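Local coordinates for protein Kiaa0380 (Homo sapiens, PDB 1HTJ) that probably links heterotrimeric G protein signalling to Rho GTPases as the RGS-like domain of the guanine nucleotide exchange factor PDZ-RhoGEF, at residues A[57-71]-A[191-203]. The protein carries 3 engineered substitutions. Residues are numbered along the deposited sequence; the frame is centred on the assembly and turned at random.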
ATOM      1  N   PRO A  57      -0.650  -8.773   1.941  1.00 33.17           N
ATOM      2  CA  PRO A  57      -0.391  -7.409   1.444  1.00 32.86           C
ATOM      3  C   PRO A  57      -1.424  -6.866   0.458  1.00 33.12           C
ATOM      4  O   PRO A  57      -1.367  -5.694   0.081  1.00 33.95           O
ATOM      5  CB  PRO A  57       0.969  -7.552   0.780  1.00 32.01           C
ATOM      6  CG  PRO A  57       0.813  -8.911   0.093  1.00 32.90           C
ATOM      7  CD  PRO A  57       0.176  -9.762   1.216  1.00 32.53           C
ATOM      8  N   SER A  58      -2.361  -7.703   0.041  1.00 32.48           N
ATOM      9  CA  SER A  58      -3.341  -7.295  -0.950  1.00 32.83           C
ATOM     10  C   SER A  58      -4.210  -6.060  -0.635  1.00 33.07           C
ATOM     11  O   SER A  58      -4.150  -5.070  -1.353  1.00 32.49           O
ATOM     12  CB  SER A  58      -4.240  -8.491  -1.293  1.00 32.39           C
ATOM     13  OG  SER A  58      -3.445  -9.629  -1.612  1.00 31.27           O
ATOM     14  N   PRO A  59      -5.014  -6.103   0.440  1.00 33.49           N
ATOM     15  CA  PRO A  59      -5.861  -4.942   0.746  1.00 34.05           C
ATOM     16  C   PRO A  59      -5.184  -3.589   0.827  1.00 34.60           C
ATOM     17  O   PRO A  59      -5.696  -2.615   0.257  1.00 34.66           O
ATOM     18  CB  PRO A  59      -6.553  -5.331   2.061  1.00 34.17           C
ATOM     19  CG  PRO A  59      -5.635  -6.336   2.668  1.00 34.14           C
ATOM     20  CD  PRO A  59      -5.162  -7.145   1.473  1.00 33.81           C
ATOM     21  N   LEU A  60      -4.050  -3.515   1.524  1.00 34.24           N
ATOM     22  CA  LEU A  60      -3.361  -2.242   1.649  1.00 34.42           C
ATOM     23  C   LEU A  60      -2.670  -1.810   0.375  1.00 34.59           C
ATOM     24  O   LEU A  60      -2.697  -0.623   0.032  1.00 34.50           O
ATOM     25  CB  LEU A  60      -2.343  -2.283   2.788  1.00 34.98           C
ATOM     26  CG  LEU A  60      -1.532  -1.002   2.979  1.00 34.92           C
ATOM     27  CD1 LEU A  60      -2.483   0.183   3.158  1.00 35.25           C
ATOM     28  CD2 LEU A  60      -0.616  -1.148   4.196  1.00 35.50           C
ATOM     29  N   LEU A  61      -2.026  -2.748  -0.320  1.00 33.98           N
ATOM     30  CA  LEU A  61      -1.349  -2.378  -1.552  1.00 34.28           C
ATOM     31  C   LEU A  61      -2.392  -1.942  -2.564  1.00 34.84           C
ATOM     32  O   LEU A  61      -2.172  -1.009  -3.342  1.00 35.27           O
ATOM     33  CB  LEU A  61      -0.506  -3.540  -2.109  1.00 33.53           C
ATOM     34  CG  LEU A  61       0.821  -3.820  -1.381  1.00 33.11           C
ATOM     35  CD1 LEU A  61       1.584  -4.935  -2.102  1.00 31.96           C
ATOM     36  CD2 LEU A  61       1.669  -2.530  -1.337  1.00 31.71           C
ATOM     37  N   PHE A  62      -3.531  -2.620  -2.550  1.00 35.07           N
ATOM     38  CA  PHE A  62      -4.612  -2.268  -3.452  1.00 35.70           C
ATOM     39  C   PHE A  62      -5.059  -0.838  -3.127  1.00 36.45           C
ATOM     40  O   PHE A  62      -5.135   0.037  -4.004  1.00 35.95           O
ATOM     41  CB  PHE A  62      -5.791  -3.219  -3.266  1.00 35.39           C
ATOM     42  CG  PHE A  62      -7.042  -2.735  -3.921  1.00 36.50           C
ATOM     43  CD1 PHE A  62      -7.088  -2.554  -5.310  1.00 36.13           C
ATOM     44  CD2 PHE A  62      -8.155  -2.384  -3.156  1.00 36.38           C
ATOM     45  CE1 PHE A  62      -8.219  -2.027  -5.921  1.00 36.10           C
ATOM     46  CE2 PHE A  62      -9.298  -1.856  -3.763  1.00 36.70           C
ATOM     47  CZ  PHE A  62      -9.328  -1.676  -5.149  1.00 36.40           C
ATOM     48  N   TYR A  63      -5.342  -0.611  -1.848  1.00 36.55           N
ATOM     49  CA  TYR A  63      -5.786   0.691  -1.375  1.00 37.57           C
ATOM     50  C   TYR A  63      -4.819   1.810  -1.797  1.00 37.54           C
ATOM     51  O   TYR A  63      -5.241   2.874  -2.273  1.00 37.15           O
ATOM     52  CB  TYR A  63      -5.908   0.666   0.156  1.00 38.49           C
ATOM     53  CG  TYR A  63      -6.378   1.964   0.741  1.00 39.35           C
ATOM     54  CD1 TYR A  63      -7.701   2.131   1.132  1.00 39.64           C
ATOM     55  CD2 TYR A  63      -5.506   3.038   0.883  1.00 39.70           C
ATOM     56  CE1 TYR A  63      -8.147   3.343   1.654  1.00 40.62           C
ATOM     57  CE2 TYR A  63      -5.941   4.257   1.402  1.00 40.58           C
ATOM     58  CZ  TYR A  63      -7.259   4.399   1.788  1.00 40.69           C
ATOM     59  OH  TYR A  63      -7.687   5.587   2.329  1.00 42.27           O
ATOM     60  N   LEU A  64      -3.524   1.562  -1.614  1.00 36.86           N
ATOM     61  CA  LEU A  64      -2.507   2.536  -1.955  1.00 37.14           C
ATOM     62  C   LEU A  64      -2.449   2.805  -3.463  1.00 37.82           C
ATOM     63  O   LEU A  64      -2.140   3.926  -3.900  1.00 37.17           O
ATOM     64  CB  LEU A  64      -1.139   2.060  -1.449  1.00 36.47           C
ATOM     65  CG  LEU A  64      -0.944   2.049   0.079  1.00 36.77           C
ATOM     66  CD1 LEU A  64       0.408   1.456   0.434  1.00 35.89           C
ATOM     67  CD2 LEU A  64      -1.041   3.467   0.614  1.00 36.16           C
ATOM     68  N   CYS A  65      -2.724   1.775  -4.257  1.00 38.05           N
ATOM     69  CA  CYS A  65      -2.694   1.941  -5.702  1.00 38.73           C
ATOM     70  C   CYS A  65      -3.935   2.703  -6.155  1.00 39.48           C
ATOM     71  O   CYS A  65      -3.842   3.582  -7.003  1.00 38.87           O
ATOM     72  CB  CYS A  65      -2.587   0.579  -6.395  1.00 38.14           C
ATOM     73  SG  CYS A  65      -0.902  -0.136  -6.370  1.00 35.89           S
ATOM     74  N   ALA A  66      -5.085   2.376  -5.567  1.00 40.75           N
ATOM     75  CA  ALA A  66      -6.342   3.055  -5.893  1.00 42.49           C
ATOM     76  C   ALA A  66      -6.198   4.516  -5.500  1.00 43.70           C
ATOM     77  O   ALA A  66      -6.718   5.406  -6.166  1.00 44.09           O
ATOM     78  CB  ALA A  66      -7.506   2.426  -5.138  1.00 41.96           C
ATOM     79  N   GLU A  67      -5.477   4.750  -4.412  1.00 45.24           N
ATOM     80  CA  GLU A  67      -5.224   6.095  -3.923  1.00 46.60           C
ATOM     81  C   GLU A  67      -4.407   6.856  -4.977  1.00 47.48           C
ATOM     82  O   GLU A  67      -4.730   7.996  -5.315  1.00 47.73           O
ATOM     83  CB  GLU A  67      -4.468   6.017  -2.598  1.00 47.11           C
ATOM     84  CG  GLU A  67      -4.475   7.291  -1.778  1.00 48.03           C
ATOM     85  CD  GLU A  67      -5.875   7.749  -1.388  1.00 48.75           C
ATOM     86  OE1 GLU A  67      -6.828   6.929  -1.429  1.00 47.91           O
ATOM     87  OE2 GLU A  67      -6.009   8.939  -1.024  1.00 49.30           O
ATOM     88  N   VAL A  68      -3.361   6.229  -5.510  1.00 48.08           N
ATOM     89  CA  VAL A  68      -2.549   6.878  -6.539  1.00 48.93           C
ATOM     90  C   VAL A  68      -3.380   7.130  -7.795  1.00 50.20           C
ATOM     91  O   VAL A  68      -3.266   8.185  -8.424  1.00 50.13           O
ATOM     92  CB  VAL A  68      -1.347   6.018  -6.965  1.00 48.45           C
ATOM     93  CG1 VAL A  68      -0.610   6.694  -8.113  1.00 47.09           C
ATOM     94  CG2 VAL A  68      -0.415   5.796  -5.774  1.00 48.51           C
ATOM     95  N   TYR A  69      -4.204   6.147  -8.158  1.00 51.12           N
ATOM     96  CA  TYR A  69      -5.047   6.245  -9.343  1.00 52.48           C
ATOM     97  C   TYR A  69      -5.916   7.504  -9.342  1.00 53.95           C
ATOM     98  O   TYR A  69      -5.983   8.225 -10.332  1.00 53.74           O
ATOM     99  CB  TYR A  69      -5.961   5.026  -9.445  1.00 51.56           C
ATOM    100  CG  TYR A  69      -6.897   5.068 -10.637  1.00 50.84           C
ATOM    101  CD1 TYR A  69      -6.502   4.566 -11.877  1.00 50.14           C
ATOM    102  CD2 TYR A  69      -8.180   5.618 -10.526  1.00 50.19           C
ATOM    103  CE1 TYR A  69      -7.355   4.603 -12.973  1.00 49.52           C
ATOM    104  CE2 TYR A  69      -9.041   5.661 -11.618  1.00 49.81           C
ATOM    105  CZ  TYR A  69      -8.619   5.150 -12.837  1.00 49.55           C
ATOM    106  OH  TYR A  69      -9.461   5.179 -13.917  1.00 49.26           O
ATOM    107  N   GLN A  70      -6.581   7.747  -8.220  1.00 56.01           N
ATOM    108  CA  GLN A  70      -7.466   8.890  -8.070  1.00 58.51           C
ATOM    109  C   GLN A  70      -6.738  10.218  -7.996  1.00 60.25           C
ATOM    110  O   GLN A  70      -7.302  11.200  -7.528  1.00 60.83           O
ATOM    111  CB  GLN A  70      -8.308   8.723  -6.812  1.00 58.23           C
ATOM    112  CG  GLN A  70      -9.178   7.492  -6.829  1.00 58.95           C
ATOM    113  CD  GLN A  70      -9.878   7.284  -5.514  1.00 59.31           C
ATOM    114  OE1 GLN A  70      -9.243   7.248  -4.461  1.00 59.63           O
ATOM    115  NE2 GLN A  70     -11.194   7.143  -5.559  1.00 60.05           N
ATOM    116  N   GLN A  71      -5.497  10.258  -8.464  1.00 62.22           N
ATOM    117  CA  GLN A  71      -4.710  11.484  -8.418  1.00 64.13           C
ATOM    118  C   GLN A  71      -3.711  11.511  -9.567  1.00 65.38           C
ATOM    119  O   GLN A  71      -2.789  12.330  -9.587  1.00 65.63           O
ATOM    120  CB  GLN A  71      -3.966  11.558  -7.081  1.00 64.69           C
ATOM    121  CG  GLN A  71      -4.883  11.601  -5.859  1.00 65.84           C
ATOM    122  CD  GLN A  71      -4.225  11.074  -4.587  1.00 66.80           C
ATOM    123  OE1 GLN A  71      -3.078  11.418  -4.272  1.00 67.23           O
ATOM    124  NE2 GLN A  71      -4.956  10.241  -3.840  1.00 66.63           N
ATOM    125  N   PRO A 191       4.337  -8.367  -8.483  1.00 30.27           N
ATOM    126  CA  PRO A 191       3.185  -7.470  -8.307  1.00 30.84           C
ATOM    127  C   PRO A 191       3.285  -6.597  -7.052  1.00 31.64           C
ATOM    128  O   PRO A 191       2.920  -5.420  -7.076  1.00 31.82           O
ATOM    129  CB  PRO A 191       1.981  -8.425  -8.299  1.00 29.96           C
ATOM    130  CG  PRO A 191       2.568  -9.743  -7.846  1.00 29.64           C
ATOM    131  CD  PRO A 191       3.897  -9.767  -8.606  1.00 30.00           C
HETATM  132  N   MSE A 192       3.785  -7.164  -5.960  1.00 32.19           N
HETATM  133  CA  MSE A 192       3.952  -6.404  -4.723  1.00 33.11           C
HETATM  134  C   MSE A 192       4.964  -5.267  -4.958  1.00 33.46           C
HETATM  135  O   MSE A 192       4.799  -4.150  -4.485  1.00 33.37           O
HETATM  136  CB  MSE A 192       4.467  -7.326  -3.606  1.00 33.68           C
HETATM  137  CG  MSE A 192       3.473  -8.396  -3.131  1.00 34.41           C
HETATM  138 SE   MSE A 192       4.329  -9.710  -1.959  1.00 36.77          SE
HETATM  139  CE  MSE A 192       4.699  -8.618  -0.403  1.00 35.21           C
ATOM    140  N   ASP A 193       6.026  -5.564  -5.688  1.00 34.26           N
ATOM    141  CA  ASP A 193       7.041  -4.563  -5.967  1.00 34.99           C
ATOM    142  C   ASP A 193       6.431  -3.462  -6.845  1.00 35.12           C
ATOM    143  O   ASP A 193       6.675  -2.274  -6.629  1.00 34.59           O
ATOM    144  CB  ASP A 193       8.231  -5.215  -6.677  1.00 36.69           C
ATOM    145  CG  ASP A 193       9.365  -4.240  -6.928  1.00 38.48           C
ATOM    146  OD1 ASP A 193      10.116  -3.905  -5.992  1.00 39.10           O
ATOM    147  OD2 ASP A 193       9.494  -3.786  -8.076  1.00 41.16           O
ATOM    148  N   PHE A 194       5.628  -3.857  -7.830  1.00 35.01           N
ATOM    149  CA  PHE A 194       4.998  -2.876  -8.698  1.00 35.27           C
ATOM    150  C   PHE A 194       4.086  -1.955  -7.886  1.00 35.22           C
ATOM    151  O   PHE A 194       4.157  -0.736  -8.008  1.00 34.83           O
ATOM    152  CB  PHE A 194       4.161  -3.560  -9.766  1.00 35.31           C
ATOM    153  CG  PHE A 194       3.452  -2.603 -10.666  1.00 36.29           C
ATOM    154  CD1 PHE A 194       4.034  -2.183 -11.856  1.00 37.07           C
ATOM    155  CD2 PHE A 194       2.205  -2.094 -10.316  1.00 36.88           C
ATOM    156  CE1 PHE A 194       3.383  -1.265 -12.691  1.00 36.68           C
ATOM    157  CE2 PHE A 194       1.550  -1.178 -11.141  1.00 37.23           C
ATOM    158  CZ  PHE A 194       2.145  -0.767 -12.331  1.00 36.73           C
ATOM    159  N   ALA A 195       3.224  -2.547  -7.064  1.00 35.47           N
ATOM    160  CA  ALA A 195       2.279  -1.777  -6.251  1.00 35.78           C
ATOM    161  C   ALA A 195       3.002  -0.847  -5.277  1.00 36.25           C
ATOM    162  O   ALA A 195       2.686   0.342  -5.160  1.00 36.49           O
ATOM    163  CB  ALA A 195       1.357  -2.723  -5.496  1.00 34.37           C
ATOM    164  N   LEU A 196       3.978  -1.407  -4.577  1.00 36.96           N
ATOM    165  CA  LEU A 196       4.764  -0.653  -3.612  1.00 37.10           C
ATOM    166  C   LEU A 196       5.431   0.547  -4.272  1.00 37.47           C
ATOM    167  O   LEU A 196       5.333   1.679  -3.783  1.00 36.74           O
ATOM    168  CB  LEU A 196       5.844  -1.550  -2.993  1.00 36.66           C
ATOM    169  CG  LEU A 196       6.782  -0.879  -1.980  1.00 36.84           C
ATOM    170  CD1 LEU A 196       5.983  -0.330  -0.789  1.00 36.32           C
ATOM    171  CD2 LEU A 196       7.803  -1.907  -1.501  1.00 36.55           C
ATOM    172  N   ASN A 197       6.118   0.300  -5.382  1.00 37.93           N
ATOM    173  CA  ASN A 197       6.808   1.383  -6.067  1.00 38.81           C
ATOM    174  C   ASN A 197       5.848   2.410  -6.674  1.00 38.97           C
ATOM    175  O   ASN A 197       6.175   3.579  -6.765  1.00 38.12           O
ATOM    176  CB  ASN A 197       7.743   0.812  -7.133  1.00 39.81           C
ATOM    177  CG  ASN A 197       8.912   0.070  -6.523  1.00 40.90           C
ATOM    178  OD1 ASN A 197       9.513   0.542  -5.558  1.00 41.12           O
ATOM    179  ND2 ASN A 197       9.246  -1.095  -7.081  1.00 41.81           N
ATOM    180  N   THR A 198       4.661   1.971  -7.073  1.00 39.38           N
ATOM    181  CA  THR A 198       3.682   2.888  -7.632  1.00 40.20           C
ATOM    182  C   THR A 198       3.338   3.965  -6.612  1.00 41.44           C
ATOM    183  O   THR A 198       3.244   5.147  -6.940  1.00 40.91           O
ATOM    184  CB  THR A 198       2.405   2.146  -8.007  1.00 39.51           C
ATOM    185  OG1 THR A 198       2.670   1.305  -9.129  1.00 39.03           O
ATOM    186  CG2 THR A 198       1.290   3.114  -8.333  1.00 39.46           C
ATOM    187  N   TYR A 199       3.146   3.545  -5.366  1.00 43.22           N
ATOM    188  CA  TYR A 199       2.804   4.479  -4.311  1.00 44.89           C
ATOM    189  C   TYR A 199       3.988   5.310  -3.875  1.00 46.11           C
ATOM    190  O   TYR A 199       3.908   6.536  -3.811  1.00 45.26           O
ATOM    191  CB  TYR A 199       2.279   3.764  -3.072  1.00 45.56           C
ATOM    192  CG  TYR A 199       1.677   4.757  -2.110  1.00 46.89           C
ATOM    193  CD1 TYR A 199       0.421   5.314  -2.364  1.00 47.38           C
ATOM    194  CD2 TYR A 199       2.384   5.196  -0.988  1.00 47.18           C
ATOM    195  CE1 TYR A 199      -0.120   6.282  -1.532  1.00 48.50           C
ATOM    196  CE2 TYR A 199       1.855   6.170  -0.142  1.00 47.79           C
ATOM    197  CZ  TYR A 199       0.600   6.707  -0.420  1.00 49.06           C
ATOM    198  OH  TYR A 199       0.035   7.645   0.419  1.00 50.62           O
HETATM  199  N   MSE A 200       5.078   4.628  -3.544  1.00 47.99           N
HETATM  200  CA  MSE A 200       6.273   5.308  -3.076  1.00 49.91           C
HETATM  201  C   MSE A 200       6.759   6.328  -4.084  1.00 51.24           C
HETATM  202  O   MSE A 200       7.051   7.474  -3.740  1.00 51.26           O
HETATM  203  CB  MSE A 200       7.377   4.295  -2.765  1.00 49.94           C
HETATM  204  CG  MSE A 200       7.162   3.548  -1.453  1.00 50.93           C
HETATM  205 SE   MSE A 200       6.899   4.752   0.062  1.00 53.16          SE
HETATM  206  CE  MSE A 200       6.168   3.529   1.374  1.00 50.72           C
ATOM    207  N   SER A 201       6.851   5.901  -5.334  1.00 52.73           N
ATOM    208  CA  SER A 201       7.298   6.777  -6.399  1.00 54.34           C
ATOM    209  C   SER A 201       6.392   8.002  -6.404  1.00 55.44           C
ATOM    210  O   SER A 201       6.864   9.134  -6.402  1.00 55.94           O
ATOM    211  CB  SER A 201       7.217   6.046  -7.730  1.00 53.99           C
ATOM    212  OG  SER A 201       7.470   6.928  -8.793  1.00 55.24           O
ATOM    213  N   HIS A 202       5.084   7.769  -6.389  1.00 56.50           N
ATOM    214  CA  HIS A 202       4.127   8.862  -6.376  1.00 57.62           C
ATOM    215  C   HIS A 202       4.314   9.751  -5.144  1.00 58.71           C
ATOM    216  O   HIS A 202       4.063  10.957  -5.199  1.00 58.71           O
ATOM    217  CB  HIS A 202       2.716   8.286  -6.426  1.00 57.74           C
ATOM    218  CG  HIS A 202       1.648   9.244  -6.008  1.00 57.88           C
ATOM    219  ND1 HIS A 202       1.211   9.344  -4.705  1.00 58.43           N
ATOM    220  CD2 HIS A 202       0.906  10.123  -6.723  1.00 58.15           C
ATOM    221  CE1 HIS A 202       0.241  10.239  -4.635  1.00 58.33           C
ATOM    222  NE2 HIS A 202       0.037  10.727  -5.846  1.00 58.55           N
ATOM    223  N   ALA A 203       4.768   9.154  -4.043  1.00 59.71           N
ATOM    224  CA  ALA A 203       4.994   9.880  -2.801  1.00 60.81           C
ATOM    225  C   ALA A 203       6.359  10.567  -2.775  1.00 61.85           C
ATOM    226  O   ALA A 203       6.791  11.050  -1.737  1.00 62.37           O
ATOM    227  CB  ALA A 203       4.875   8.935  -1.623  1.00 60.57           C
TER
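Leu-64 sets its CD2 methyl squarely over the ring of Tyr-199, 3.7 Å from the ring centroid and 11° off the normal, a CH-pi contact made over the face. The ring reaches this place because CG of Tyr-199 stands anti to the backbone N (chi1 -169°), which carries the aromatic across helix 58-69. Val-68 CG2 adds an oblique contact, 3.5 Å from Tyr-199 CD1, while its CG1 methyl lies 4.0 Å from His-202 CD2; Gln-71 OE1 comes to the edge of that imidazole, 3.5 Å from His-202 CE1. One turn earlier Ala-195 presents only its methyl, whose CB lies 3.5 Å from Cys-65 SG. Beyond it Leu-61 CD1 rests on Met-192, a selenomethionine whose bent chain brings CE to 3.9 Å from Pro-57 CG. Helices 58-69 and 186-202, the fourth and the last of the all-helical RGS-like domain, cross here at 43° with axes 8.9 Å apart, in a largely apolar interface near its centre. The hydroxyl of the buried Tyr-199 is hydrogen-bonded to the backbone O of Lys-38, whose NZ forms a salt bridge with Glu-67 OE2, and Glu-67 OE1 is hydrogen-bonded to Gln-125 NE2. Replacing Tyr-199 by alanine would probably remove the face under Leu-64 CD2, open a gap beside Val-68 and leave the Lys-38 carbonyl without this partner. On the far side, helix 163-182 packs against Leu-196 through Leu-174 and Leu-177.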